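Local coordinates for protein peptide amidase (Stenotrophomonas maltophilia, PDB 1M22) that probably hydrolyses amide bonds as a peptide amidase of the amidase signature family, at residues G273-L279 / Q409-A415; Y444-V449 / L461-A467. One frame throughout, in Å; residues are numbered along the deposited sequence.

In the fold
Both interactions belong to the eleven-stranded mixed sheet at the heart of the amidase signature fold. Going from the N terminus, strand 275-279 comes first; a largely helical excursion of 129 residues follows, including edge strand 306-310 and helix 383-407, and interaction 1 closes it when 412-416 returns beside 275-279 in parallel. After helix 436-442 the chain forms the hairpin 446-454/457-464, whose legs interaction 2 joins across a short loop. The two contacts therefore follow in series, neither enclosing nor crossing the other. Strand 457-464 then pairs with 412-416, probably through hydrogen bonds from Leu-462 N to Ala-415 O (2.7 Å) and Met-464 N to Leu-413 O (2.8 Å), making the sheet continuous.

Interaction 1: residues G273-L279 / Q409-A415; sequences GKRIGLL and QLDALVA
Two neighbouring parallel strands, 275-279 and 412-415, pair near one edge of the amidase's central mixed sheet, with strand 306-310 beyond the first. Their axes approach to 4.7 Å at 37°, in the register Ile-276/Ala-412, Gly-277/Leu-413, Leu-278/Val-414. Extended backbones give the alternating parallel ladder: Gly-277 N to Ala-412 O 3.0 Å, Val-414 N to Gly-277 O 2.9 Å, Leu-279 N to Val-414 O 2.9 Å. On one face, Ile-276 CG2 meets Val-414 CG2 (3.5 Å), while Ile-276 and Ala-412 also touch helix 470-484. On the other, Gly-277 lets Leu-410 (m,t) close in, CD1 to Gly-277 CA 3.6 Å; a CB there would clash. Gln-409, at phi/psi 46/61, ends helix 383-407 in a Schellman motif and leads into the strand. Arg-275 reaches back, NH2 bonding His-408 O and NE weakly Gln-409 O (3.0 Å). Asp-411 (chi1 m), salt-bridged through OD2 to Lys-472, clasps the Arg-275 backbone: its N donates to Arg-275 O (2.7 Å), while OD1 accepts from Arg-275 N (2.8 Å).

Interaction 2: residues Y444-V449 / L461-A467; sequences YPSLTV and LLFMGTA
The two legs of an antiparallel beta hairpin, strands 446-454 and 457-464, pair here within the amidase's central sheet, the side chain of Ser-446 lying about 10 Å from that of the nucleophile Ser-189. The segment axes approach to 4.5 Å, their directions 159° apart. Leu-447/Phe-463 and Val-449/Leu-461 are hydrogen-bonded pairs: Leu-447 N to Phe-463 O and Phe-463 N to Leu-447 O are both 2.8 Å, Val-449 N to Leu-461 O 2.9 Å, Leu-461 N to Val-449 O 2.8 Å. Gly-465 N to Pro-445 O (3.2 Å) extends the ladder past the strand ends. Ser-446/Met-464 and Thr-448/Leu-462 are non-hydrogen-bonded pairs, whose backbones bond outward to strands 200-203 and 412-416. Their side chains share one face, where Ser-446 and Thr-448 pack on helix 191-196 and Thr-448 OG1 bonds Thr-417 OG1. Leu-447 (t,t), Val-449 (t), Leu-461 (t,p) and Phe-463 (m, chi2 76°) occupy the other, Val-449 CG2 lying 4.2 Å from Phe-463 CE1. Beyond the strands, the Tyr-444 ring (chi1 m) lays one face over Ala-467 N, and Asp-402 binds both Tyr-444 OH and Thr-466 OG1. Gly-465 O is buried without a partner. Within the strands, backbone groups pair alternately across the hairpin and outward, so the apolar side chains of Leu-447, Val-449, Leu-461 and Phe-463 are buried at little polar cost.

Interaction 1: residues G273-L279 / Q409-A415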
loop_
_atom_site.group_PDB
_atom_site.type_symbol
_atom_site.label_atom_id
_atom_site.label_comp_id
_atom_site.label_asym_id
_atom_site.label_seq_id
_atom_site.Cartn_x
_atom_site.Cartn_y
_atom_site.Cartn_z
ATOM N N GLY A 273 3.734 -22.267 17.918
ATOM C CA GLY A 273 4.641 -23.127 17.180
ATOM C C GLY A 273 5.442 -22.446 16.088
ATOM O O GLY A 273 6.287 -23.077 15.453
ATOM N N LYS A 274 5.189 -21.162 15.860
ATOM C CA LYS A 274 5.909 -20.434 14.824
ATOM C C LYS A 274 7.307 -20.049 15.282
ATOM O O LYS A 274 7.585 -19.973 16.477
ATOM C CB LYS A 274 5.148 -19.165 14.429
ATOM C CG LYS A 274 3.787 -19.394 13.794
ATOM C CD LYS A 274 3.896 -20.162 12.484
ATOM C CE LYS A 274 2.616 -20.039 11.665
ATOM N NZ LYS A 274 1.404 -20.456 12.422
ATOM N N ARG A 275 8.183 -19.811 14.312
ATOM C CA ARG A 275 9.554 -19.409 14.587
ATOM C C ARG A 275 9.787 -18.105 13.837
ATOM O O ARG A 275 9.576 -18.023 12.626
ATOM C CB ARG A 275 10.527 -20.500 14.130
ATOM C CG ARG A 275 10.400 -21.795 14.934
ATOM C CD ARG A 275 11.327 -22.880 14.401
ATOM N NE ARG A 275 12.717 -22.440 14.404
ATOM C CZ ARG A 275 13.474 -22.338 15.491
ATOM N NH1 ARG A 275 12.981 -22.656 16.681
ATOM N NH2 ARG A 275 14.718 -21.892 15.387
ATOM N N ILE A 276 10.220 -17.086 14.571
ATOM C CA ILE A 276 10.431 -15.763 14.006
ATOM C C ILE A 276 11.841 -15.236 14.219
ATOM O O ILE A 276 12.427 -15.408 15.287
ATOM C CB ILE A 276 9.440 -14.756 14.638
ATOM C CG1 ILE A 276 8.008 -15.155 14.294
ATOM C CG2 ILE A 276 9.745 -13.339 14.172
ATOM C CD1 ILE A 276 6.957 -14.302 14.984
ATOM N N GLY A 277 12.374 -14.586 13.191
ATOM C CA GLY A 277 13.692 -13.997 13.291
ATOM C C GLY A 277 13.572 -12.487 13.421
ATOM O O GLY A 277 13.002 -11.828 12.548
ATOM N N LEU A 278 14.083 -11.938 14.519
ATOM C CA LEU A 278 14.051 -10.492 14.743
ATOM C C LEU A 278 15.301 -9.915 14.091
ATOM O O LEU A 278 16.418 -10.157 14.553
ATOM C CB LEU A 278 14.045 -10.180 16.241
ATOM C CG LEU A 278 14.115 -8.699 16.630
ATOM C CD1 LEU A 278 12.949 -7.931 16.018
ATOM C CD2 LEU A 278 14.100 -8.583 18.144
ATOM N N LEU A 279 15.112 -9.152 13.020
ATOM C CA LEU A 279 16.227 -8.582 12.276
ATOM C C LEU A 279 17.053 -7.562 13.043
ATOM O O LEU A 279 16.532 -6.582 13.573
ATOM C CB LEU A 279 15.718 -7.974 10.965
ATOM C CG LEU A 279 15.084 -8.989 10.007
ATOM C CD1 LEU A 279 14.550 -8.273 8.781
ATOM C CD2 LEU A 279 16.112 -10.038 9.607
ATOM N N GLN A 409 15.353 -22.080 10.370
ATOM C CA GLN A 409 14.050 -22.674 10.080
ATOM C C GLN A 409 12.938 -21.775 10.606
ATOM O O GLN A 409 12.134 -22.169 11.455
ATOM C CB GLN A 409 13.924 -24.076 10.687
ATOM C CG GLN A 409 12.795 -24.870 10.035
ATOM C CD GLN A 409 12.688 -26.295 10.530
ATOM O OE1 GLN A 409 13.672 -27.032 10.559
ATOM N NE2 GLN A 409 11.480 -26.699 10.905
ATOM N N LEU A 410 12.903 -20.561 10.066
ATOM C CA LEU A 410 11.931 -19.551 10.459
ATOM C C LEU A 410 10.730 -19.465 9.525
ATOM O O LEU A 410 10.800 -19.830 8.349
ATOM C CB LEU A 410 12.614 -18.183 10.509
ATOM C CG LEU A 410 13.890 -18.111 11.350
ATOM C CD1 LEU A 410 14.564 -16.769 11.129
ATOM C CD2 LEU A 410 13.557 -18.318 12.822
ATOM N N ASP A 411 9.629 -18.958 10.070
ATOM C CA ASP A 411 8.393 -18.772 9.322
ATOM C C ASP A 411 8.292 -17.346 8.807
ATOM O O ASP A 411 7.621 -17.083 7.813
ATOM C CB ASP A 411 7.187 -19.059 10.211
ATOM C CG ASP A 411 7.108 -20.503 10.617
ATOM O OD1 ASP A 411 7.417 -20.822 11.785
ATOM O OD2 ASP A 411 6.747 -21.320 9.750
ATOM N N ALA A 412 8.955 -16.429 9.498
ATOM C CA ALA A 412 8.930 -15.029 9.110
ATOM C C ALA A 412 10.051 -14.254 9.771
ATOM O O ALA A 412 10.679 -14.716 10.731
ATOM C CB ALA A 412 7.587 -14.406 9.484
ATOM N N LEU A 413 10.300 -13.069 9.230
ATOM C CA LEU A 413 11.299 -12.157 9.758
ATOM C C LEU A 413 10.502 -10.940 10.204
ATOM O O LEU A 413 9.539 -10.552 9.542
ATOM C CB LEU A 413 12.289 -11.750 8.666
ATOM C CG LEU A 413 13.025 -12.904 7.983
ATOM C CD1 LEU A 413 13.889 -12.376 6.849
ATOM C CD2 LEU A 413 13.878 -13.635 9.007
ATOM N N VAL A 414 10.879 -10.355 11.333
ATOM C CA VAL A 414 10.188 -9.167 11.818
ATOM C C VAL A 414 11.179 -8.083 12.208
ATOM O O VAL A 414 12.350 -8.357 12.486
ATOM C CB VAL A 414 9.278 -9.469 13.032
ATOM C CG1 VAL A 414 8.250 -10.521 12.659
ATOM C CG2 VAL A 414 10.113 -9.909 14.221
ATOM N N ALA A 415 10.698 -6.847 12.222
ATOM C CA ALA A 415 11.526 -5.702 12.568
ATOM C C ALA A 415 10.645 -4.473 12.594
ATOM O O ALA A 415 9.508 -4.507 12.126
ATOM C CB ALA A 415 12.612 -5.513 11.513
#

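Interaction 2: residues Y444-V449 / L461-A467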
loop_
_atom_site.group_PDB
_atom_site.type_symbol
_atom_site.label_atom_id
_atom_site.label_comp_id
_atom_site.label_asym_id
_atom_site.label_seq_id
_atom_site.Cartn_x
_atom_site.Cartn_y
_atom_site.Cartn_z
ATOM N N TYR A 444 8.561 -10.572 -2.577
ATOM C CA TYR A 444 7.976 -11.379 -1.504
ATOM C C TYR A 444 6.991 -10.569 -0.666
ATOM O O TYR A 444 7.050 -9.343 -0.635
ATOM C CB TYR A 444 9.083 -11.919 -0.598
ATOM C CG TYR A 444 9.967 -12.984 -1.216
ATOM C CD1 TYR A 444 9.787 -13.412 -2.535
ATOM C CD2 TYR A 444 10.990 -13.565 -0.471
ATOM C CE1 TYR A 444 10.615 -14.400 -3.091
ATOM C CE2 TYR A 444 11.817 -14.546 -1.016
ATOM C CZ TYR A 444 11.622 -14.955 -2.321
ATOM O OH TYR A 444 12.437 -15.935 -2.844
ATOM N N PRO A 445 6.089 -11.250 0.054
ATOM C CA PRO A 445 5.104 -10.544 0.877
ATOM C C PRO A 445 5.628 -9.910 2.163
ATOM O O PRO A 445 6.524 -10.439 2.825
ATOM C CB PRO A 445 4.060 -11.621 1.154
ATOM C CG PRO A 445 4.911 -12.859 1.285
ATOM C CD PRO A 445 5.889 -12.712 0.125
ATOM N N SER A 446 5.058 -8.758 2.495
ATOM C CA SER A 446 5.401 -8.037 3.712
ATOM C C SER A 446 4.105 -7.458 4.269
ATOM O O SER A 446 3.164 -7.193 3.521
ATOM C CB SER A 446 6.430 -6.938 3.437
ATOM O OG SER A 446 5.947 -5.977 2.523
ATOM N N LEU A 447 4.059 -7.264 5.582
ATOM C CA LEU A 447 2.851 -6.784 6.238
ATOM C C LEU A 447 3.228 -6.040 7.508
ATOM O O LEU A 447 3.958 -6.574 8.346
ATOM C CB LEU A 447 1.982 -8.002 6.579
ATOM C CG LEU A 447 0.521 -7.921 7.029
ATOM C CD1 LEU A 447 -0.043 -9.337 7.135
ATOM C CD2 LEU A 447 0.417 -7.209 8.362
ATOM N N THR A 448 2.744 -4.810 7.653
ATOM C CA THR A 448 3.036 -4.036 8.851
ATOM C C THR A 448 1.783 -3.900 9.712
ATOM O O THR A 448 0.684 -3.704 9.196
ATOM C CB THR A 448 3.601 -2.627 8.502
ATOM O OG1 THR A 448 3.925 -1.931 9.714
ATOM C CG2 THR A 448 2.594 -1.813 7.705
ATOM N N VAL A 449 1.968 -4.029 11.023
ATOM C CA VAL A 449 0.889 -3.920 12.005
ATOM C C VAL A 449 1.296 -2.893 13.062
ATOM O O VAL A 449 2.434 -2.890 13.522
ATOM C CB VAL A 449 0.638 -5.270 12.731
ATOM C CG1 VAL A 449 -0.519 -5.128 13.719
ATOM C CG2 VAL A 449 0.353 -6.363 11.721
ATOM N N LEU A 461 5.177 -2.767 13.283
ATOM C CA LEU A 461 5.958 -3.998 13.326
ATOM C C LEU A 461 5.805 -4.655 11.955
ATOM O O LEU A 461 4.686 -4.960 11.510
ATOM C CB LEU A 461 5.428 -4.937 14.413
ATOM C CG LEU A 461 6.158 -6.276 14.543
ATOM C CD1 LEU A 461 7.599 -6.041 14.977
ATOM C CD2 LEU A 461 5.430 -7.149 15.551
ATOM N N LEU A 462 6.933 -4.863 11.287
ATOM C CA LEU A 462 6.955 -5.455 9.956
ATOM C C LEU A 462 7.157 -6.962 9.977
ATOM O O LEU A 462 7.991 -7.471 10.726
ATOM C CB LEU A 462 8.084 -4.827 9.140
ATOM C CG LEU A 462 8.283 -5.339 7.713
ATOM C CD1 LEU A 462 7.193 -4.788 6.818
ATOM C CD2 LEU A 462 9.651 -4.907 7.207
ATOM N N PHE A 463 6.377 -7.660 9.157
ATOM C CA PHE A 463 6.483 -9.110 8.996
ATOM C C PHE A 463 6.837 -9.367 7.531
ATOM O O PHE A 463 6.215 -8.798 6.630
ATOM C CB PHE A 463 5.156 -9.831 9.273
ATOM C CG PHE A 463 4.718 -9.813 10.711
ATOM C CD1 PHE A 463 4.178 -8.663 11.274
ATOM C CD2 PHE A 463 4.803 -10.964 11.494
ATOM C CE1 PHE A 463 3.723 -8.656 12.594
ATOM C CE2 PHE A 463 4.353 -10.967 12.814
ATOM C CZ PHE A 463 3.812 -9.810 13.364
ATOM N N MET A 464 7.833 -10.214 7.288
ATOM C CA MET A 464 8.225 -10.568 5.922
ATOM C C MET A 464 8.344 -12.085 5.819
ATOM O O MET A 464 8.783 -12.745 6.763
ATOM C CB MET A 464 9.566 -9.932 5.534
ATOM C CG MET A 464 9.556 -8.408 5.444
ATOM S SD MET A 464 11.069 -7.733 4.697
ATOM C CE MET A 464 12.269 -8.110 5.973
ATOM N N GLY A 465 7.944 -12.628 4.674
ATOM C CA GLY A 465 8.022 -14.064 4.468
ATOM C C GLY A 465 8.450 -14.383 3.051
ATOM O O GLY A 465 8.692 -13.479 2.251
ATOM N N THR A 466 8.548 -15.668 2.726
ATOM C CA THR A 466 8.944 -16.051 1.380
ATOM C C THR A 466 7.740 -15.954 0.440
ATOM O O THR A 466 6.614 -15.707 0.873
ATOM C CB THR A 466 9.536 -17.481 1.353
ATOM O OG1 THR A 466 10.159 -17.712 0.084
ATOM C CG2 THR A 466 8.449 -18.524 1.580
ATOM N N ALA A 467 7.979 -16.141 -0.852
ATOM C CA ALA A 467 6.912 -16.056 -1.834
ATOM C C ALA A 467 5.690 -16.898 -1.477
ATOM O O ALA A 467 5.815 -18.041 -1.029
ATOM C CB ALA A 467 7.437 -16.465 -3.209
#